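Local coordinates for protein transcriptional regulator AcuR (Rhodobacter sphaeroides 2.4.1, PDB 3BRU) that represses transcription of its own operon as a TetR-family DNA-binding regulator, probably by binding two operator sequences in the promoter, at residues L30-H42 and L57-F71. Residues are numbered along the deposited sequence; the frame is centred on the assembly and turned at random.
Sequences LAHQSLIRAGLEH and LKAARVPKGSFYHYF
Leu35 of helix 31-42 pushes its isobutyl end as a knob into a hole formed by Leu57, Ala60, Ser66 and Phe67. Its two methyls divide the work: Leu35 CD2 lies 3.5 Å from Val62 CG2 and also meets Ala60 and Leu57, whereas Leu35 CD1 reaches the backbone of helix 64-70, 3.8 Å from Phe67 CA, and the edge of the Phe71 ring. With CG anti to its carbonyl carbon (chi1 -73°), the branch is carried over toward residues 57-71 although its CB does not point straight there.

Along one side of helix 31-42, from Ser34 to His42, small residues allow close approach. Ala60 CB sits 3.6 Å from Ser34 O, Ala38 packs on Ala59 and Ala60, and His42 NE2 comes within 3.3 Å of Ala59 CB. At the N-terminal end His32 joins Tyr70 and Phe71 in an aromatic cluster. Its edge is directed at a face of Tyr70, the planes inclined at 59°, with His32 CD2 3.9 Å from Tyr70 CD1, while Phe71 is met rim to rim. The opposite face of Tyr70 is covered by His69. No direct hydrogen bond joins the segments, but a water bridges them, accepting from His32 N and lying 2.8 Å from Tyr70 OH.

Outside this first shell, Ser34 OG donates to Leu30 O (2.9 Å) from above the carbonyl plane, supplementing the helical bond from Ser34 N, and His42 ND1 is hydrogen-bonded to Glu55 OE2 of helix 53-60, which helps fix the ring's orientation.

Residues 57-71 belong to the predicted helix-turn-helix, in which helix 64-70 would be the recognition helix, as in other TetR repressors. Helix 31-42 crosses it almost perpendicularly (-88°), completing the three-helix DNA-binding domain with helix 53-60. Helix 74-97 closes the core: Ile36 touches Leu81 and Ala84, and Phe77 meets Phe67 and Phe71.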
loop_
_atom_site.group_PDB
_atom_site.type_symbol
_atom_site.label_atom_id
_atom_site.label_comp_id
_atom_site.label_asym_id
_atom_site.label_seq_id
_atom_site.Cartn_x
_atom_site.Cartn_y
_atom_site.Cartn_z
ATOM N N LEU A 30 23.880 0.050 25.195
ATOM C CA LEU A 30 22.812 0.520 24.309
ATOM C C LEU A 30 22.714 -0.241 22.955
ATOM O O LEU A 30 21.950 0.161 22.100
ATOM C CB LEU A 30 22.931 2.048 24.085
ATOM C CG LEU A 30 22.581 3.052 25.215
ATOM C CD1 LEU A 30 23.020 4.471 24.885
ATOM C CD2 LEU A 30 21.096 3.051 25.559
ATOM N N ALA A 31 23.482 -1.323 22.771
ATOM C CA ALA A 31 23.623 -1.956 21.447
ATOM C C ALA A 31 22.295 -2.454 20.852
ATOM O O ALA A 31 22.021 -2.171 19.666
ATOM C CB ALA A 31 24.682 -3.057 21.437
ATOM N N HIS A 32 21.488 -3.175 21.649
ATOM C CA HIS A 32 20.179 -3.635 21.215
ATOM C C HIS A 32 19.212 -2.502 20.852
ATOM O O HIS A 32 18.610 -2.546 19.759
ATOM C CB HIS A 32 19.535 -4.486 22.277
ATOM C CG HIS A 32 18.277 -5.166 21.832
ATOM N ND1 HIS A 32 17.023 -4.709 22.173
ATOM C CD2 HIS A 32 18.080 -6.276 21.080
ATOM C CE1 HIS A 32 16.109 -5.512 21.654
ATOM N NE2 HIS A 32 16.725 -6.474 20.994
ATOM N N GLN A 33 19.026 -1.499 21.731
ATOM C CA GLN A 33 18.157 -0.402 21.310
ATOM C C GLN A 33 18.642 0.304 20.061
ATOM O O GLN A 33 17.812 0.713 19.276
ATOM C CB GLN A 33 17.676 0.568 22.406
ATOM C CG GLN A 33 18.477 1.804 22.791
ATOM C CD GLN A 33 18.613 2.956 21.785
ATOM O OE1 GLN A 33 19.636 3.613 21.798
ATOM N NE2 GLN A 33 17.614 3.226 20.966
ATOM N N SER A 34 19.954 0.445 19.880
ATOM C CA SER A 34 20.497 1.150 18.732
ATOM C C SER A 34 20.136 0.396 17.460
ATOM O O SER A 34 19.798 1.019 16.448
ATOM C CB SER A 34 22.020 1.268 18.792
ATOM O OG SER A 34 22.406 1.963 19.939
ATOM N N LEU A 35 20.248 -0.935 17.513
ATOM C CA LEU A 35 19.950 -1.819 16.380
ATOM C C LEU A 35 18.479 -1.702 16.002
ATOM O O LEU A 35 18.165 -1.432 14.839
ATOM C CB LEU A 35 20.341 -3.258 16.683
ATOM C CG LEU A 35 21.857 -3.496 16.669
ATOM C CD1 LEU A 35 22.207 -4.922 17.131
ATOM C CD2 LEU A 35 22.547 -3.149 15.318
ATOM N N ILE A 36 17.590 -1.828 16.991
ATOM C CA ILE A 36 16.160 -1.710 16.748
ATOM C C ILE A 36 15.791 -0.334 16.166
ATOM O O ILE A 36 15.062 -0.255 15.151
ATOM C CB ILE A 36 15.393 -1.993 18.023
ATOM C CG1 ILE A 36 15.617 -3.454 18.460
ATOM C CG2 ILE A 36 13.898 -1.599 17.878
ATOM C CD1 ILE A 36 14.893 -4.530 17.625
ATOM N N ARG A 37 16.306 0.731 16.797
ATOM C CA ARG A 37 16.136 2.103 16.326
ATOM C C ARG A 37 16.511 2.271 14.848
ATOM O O ARG A 37 15.696 2.760 14.034
ATOM C CB ARG A 37 16.985 3.067 17.142
ATOM C CG ARG A 37 16.966 4.494 16.560
ATOM C CD ARG A 37 15.923 5.386 17.233
ATOM N NE ARG A 37 14.626 4.736 17.468
ATOM C CZ ARG A 37 13.488 5.048 16.837
ATOM N NH1 ARG A 37 13.480 6.014 15.920
ATOM N NH2 ARG A 37 12.352 4.411 17.137
ATOM N N ALA A 38 17.746 1.896 14.509
ATOM C CA ALA A 38 18.225 1.996 13.169
ATOM C C ALA A 38 17.379 1.130 12.242
ATOM O O ALA A 38 17.159 1.491 11.109
ATOM C CB ALA A 38 19.698 1.574 13.112
ATOM N N GLY A 39 16.922 -0.033 12.714
ATOM C CA GLY A 39 16.092 -0.904 11.919
ATOM C C GLY A 39 14.782 -0.248 11.573
ATOM O O GLY A 39 14.408 -0.223 10.383
ATOM N N LEU A 40 14.080 0.270 12.599
ATOM C CA LEU A 40 12.788 0.959 12.456
ATOM C C LEU A 40 12.892 2.163 11.562
ATOM O O LEU A 40 12.033 2.350 10.692
ATOM C CB LEU A 40 12.172 1.368 13.802
ATOM C CG LEU A 40 11.750 0.225 14.742
ATOM C CD1 LEU A 40 11.393 0.720 16.126
ATOM C CD2 LEU A 40 10.621 -0.680 14.158
ATOM N N GLU A 41 13.939 2.952 11.726
ATOM C CA GLU A 41 14.104 4.139 10.899
ATOM C C GLU A 41 14.301 3.808 9.432
ATOM O O GLU A 41 13.657 4.405 8.577
ATOM C CB GLU A 41 15.237 5.027 11.414
ATOM C CG GLU A 41 14.901 5.688 12.756
ATOM C CD GLU A 41 16.071 6.487 13.350
ATOM O OE1 GLU A 41 17.151 6.460 12.710
ATOM O OE2 GLU A 41 15.928 7.118 14.453
ATOM N N HIS A 42 15.166 2.845 9.145
ATOM C CA HIS A 42 15.571 2.538 7.778
ATOM C C HIS A 42 14.496 1.782 7.024
ATOM O O HIS A 42 14.281 2.049 5.859
ATOM C CB HIS A 42 16.881 1.745 7.742
ATOM C CG HIS A 42 18.099 2.576 7.981
ATOM N ND1 HIS A 42 19.036 2.825 6.998
ATOM C CD2 HIS A 42 18.520 3.245 9.080
ATOM C CE1 HIS A 42 19.986 3.603 7.486
ATOM N NE2 HIS A 42 19.706 3.855 8.756
ATOM N N LEU A 57 24.318 -1.427 10.763
ATOM C CA LEU A 57 25.425 -1.344 11.709
ATOM C C LEU A 57 26.034 0.064 11.730
ATOM O O LEU A 57 26.349 0.604 12.809
ATOM C CB LEU A 57 26.518 -2.371 11.361
ATOM C CG LEU A 57 26.144 -3.848 11.430
ATOM C CD1 LEU A 57 27.391 -4.729 11.181
ATOM C CD2 LEU A 57 25.440 -4.171 12.743
ATOM N N LYS A 58 26.233 0.620 10.530
ATOM C CA LYS A 58 26.797 1.941 10.357
ATOM C C LYS A 58 25.895 3.031 10.969
ATOM O O LYS A 58 26.374 3.952 11.592
ATOM C CB LYS A 58 27.078 2.204 8.872
ATOM C CG LYS A 58 27.762 3.543 8.571
ATOM C CD LYS A 58 27.976 3.746 7.057
ATOM C CE LYS A 58 28.431 5.174 6.751
ATOM N NZ LYS A 58 29.349 5.237 5.558
ATOM N N ALA A 59 24.590 2.922 10.799
ATOM C CA ALA A 59 23.677 3.846 11.450
ATOM C C ALA A 59 23.611 3.651 12.987
ATOM O O ALA A 59 23.600 4.625 13.731
ATOM C CB ALA A 59 22.280 3.743 10.796
ATOM N N ALA A 60 23.589 2.401 13.450
ATOM C CA ALA A 60 23.541 2.080 14.869
ATOM C C ALA A 60 24.889 2.301 15.586
ATOM O O ALA A 60 24.899 2.443 16.818
ATOM C CB ALA A 60 23.060 0.671 15.071
ATOM N N ARG A 61 25.998 2.355 14.814
ATOM C CA ARG A 61 27.350 2.458 15.358
ATOM C C ARG A 61 27.619 1.337 16.367
ATOM O O ARG A 61 28.162 1.579 17.446
ATOM C CB ARG A 61 27.599 3.838 15.990
ATOM C CG ARG A 61 27.368 5.021 15.049
ATOM C CD ARG A 61 27.396 6.370 15.786
ATOM N NE ARG A 61 26.617 7.378 15.059
ATOM C CZ ARG A 61 25.326 7.637 15.280
ATOM N NH1 ARG A 61 24.706 8.561 14.551
ATOM N NH2 ARG A 61 24.651 6.980 16.228
ATOM N N VAL A 62 27.212 0.105 16.021
ATOM C CA VAL A 62 27.495 -1.087 16.847
ATOM C C VAL A 62 28.302 -2.084 15.999
ATOM O O VAL A 62 28.106 -2.142 14.774
ATOM C CB VAL A 62 26.238 -1.772 17.479
ATOM C CG1 VAL A 62 25.063 -0.796 17.671
ATOM C CG2 VAL A 62 25.812 -2.944 16.676
ATOM N N PRO A 63 29.286 -2.789 16.622
ATOM C CA PRO A 63 30.034 -3.856 15.915
ATOM C C PRO A 63 29.202 -5.089 15.470
ATOM O O PRO A 63 28.201 -5.448 16.102
ATOM C CB PRO A 63 31.110 -4.257 16.930
ATOM C CG PRO A 63 30.593 -3.791 18.257
ATOM C CD PRO A 63 29.818 -2.555 17.985
ATOM N N LYS A 64 29.652 -5.731 14.394
ATOM C CA LYS A 64 28.987 -6.887 13.786
ATOM C C LYS A 64 28.747 -8.056 14.784
ATOM O O LYS A 64 27.727 -8.756 14.738
ATOM C CB LYS A 64 29.824 -7.351 12.590
ATOM C CG LYS A 64 29.048 -8.196 11.580
ATOM C CD LYS A 64 29.911 -8.609 10.359
ATOM C CE LYS A 64 29.892 -7.545 9.186
ATOM N NZ LYS A 64 28.572 -7.393 8.433
ATOM N N GLY A 65 29.705 -8.243 15.681
ATOM C CA GLY A 65 29.606 -9.252 16.706
ATOM C C GLY A 65 28.447 -9.013 17.650
ATOM O O GLY A 65 27.932 -9.975 18.225
ATOM N N SER A 66 28.050 -7.743 17.816
ATOM C CA SER A 66 26.889 -7.379 18.653
ATOM C C SER A 66 25.551 -7.655 17.955
ATOM O O SER A 66 24.592 -8.074 18.590
ATOM C CB SER A 66 26.938 -5.920 19.093
ATOM O OG SER A 66 28.083 -5.687 19.864
ATOM N N PHE A 67 25.500 -7.405 16.654
ATOM C CA PHE A 67 24.369 -7.798 15.862
ATOM C C PHE A 67 24.140 -9.312 15.967
ATOM O O PHE A 67 23.016 -9.754 16.205
ATOM C CB PHE A 67 24.548 -7.358 14.400
ATOM C CG PHE A 67 23.382 -7.698 13.541
ATOM C CD1 PHE A 67 22.330 -6.806 13.400
ATOM C CD2 PHE A 67 23.301 -8.944 12.918
ATOM C CE1 PHE A 67 21.229 -7.126 12.612
ATOM C CE2 PHE A 67 22.175 -9.291 12.120
ATOM C CZ PHE A 67 21.140 -8.386 11.979
ATOM N N TYR A 68 25.196 -10.110 15.807
ATOM C CA TYR A 68 25.011 -11.586 15.798
ATOM C C TYR A 68 24.836 -12.193 17.172
ATOM O O TYR A 68 24.373 -13.312 17.297
ATOM C CB TYR A 68 26.039 -12.328 14.918
ATOM C CG TYR A 68 25.781 -12.026 13.455
ATOM C CD1 TYR A 68 24.603 -12.464 12.826
ATOM C CD2 TYR A 68 26.664 -11.224 12.726
ATOM C CE1 TYR A 68 24.339 -12.143 11.499
ATOM C CE2 TYR A 68 26.416 -10.899 11.395
ATOM C CZ TYR A 68 25.262 -11.364 10.780
ATOM O OH TYR A 68 25.039 -11.035 9.452
ATOM N N HIS A 69 25.148 -11.419 18.201
ATOM C CA HIS A 69 24.827 -11.793 19.559
ATOM C C HIS A 69 23.319 -11.931 19.738
ATOM O O HIS A 69 22.845 -12.860 20.395
ATOM C CB HIS A 69 25.358 -10.733 20.523
ATOM C CG HIS A 69 25.119 -11.059 21.968
ATOM N ND1 HIS A 69 25.786 -12.078 22.621
ATOM C CD2 HIS A 69 24.291 -10.503 22.888
ATOM C CE1 HIS A 69 25.389 -12.127 23.883
ATOM N NE2 HIS A 69 24.479 -11.185 24.069
ATOM N N TYR A 70 22.573 -11.001 19.143
ATOM C CA TYR A 70 21.151 -10.884 19.331
ATOM C C TYR A 70 20.348 -11.537 18.219
ATOM O O TYR A 70 19.268 -12.046 18.472
ATOM C CB TYR A 70 20.780 -9.401 19.458
ATOM C CG TYR A 70 21.240 -8.760 20.762
ATOM C CD1 TYR A 70 20.658 -9.115 21.989
ATOM C CD2 TYR A 70 22.265 -7.811 20.778
ATOM C CE1 TYR A 70 21.079 -8.520 23.198
ATOM C CE2 TYR A 70 22.704 -7.234 21.970
ATOM C CZ TYR A 70 22.099 -7.583 23.175
ATOM O OH TYR A 70 22.512 -7.007 24.340
ATOM N N PHE A 71 20.833 -11.504 16.985
ATOM C CA PHE A 71 19.992 -11.932 15.850
ATOM C C PHE A 71 20.762 -12.924 15.032
ATOM O O PHE A 71 21.978 -12.772 14.890
ATOM C CB PHE A 71 19.567 -10.728 14.994
ATOM C CG PHE A 71 18.947 -9.604 15.805
ATOM C CD1 PHE A 71 17.713 -9.778 16.439
ATOM C CD2 PHE A 71 19.622 -8.393 15.969
ATOM C CE1 PHE A 71 17.162 -8.760 17.188
ATOM C CE2 PHE A 71 19.073 -7.374 16.714
ATOM C CZ PHE A 71 17.841 -7.548 17.318
HETATM O O HOH W 1 22.383 -4.198 24.374
#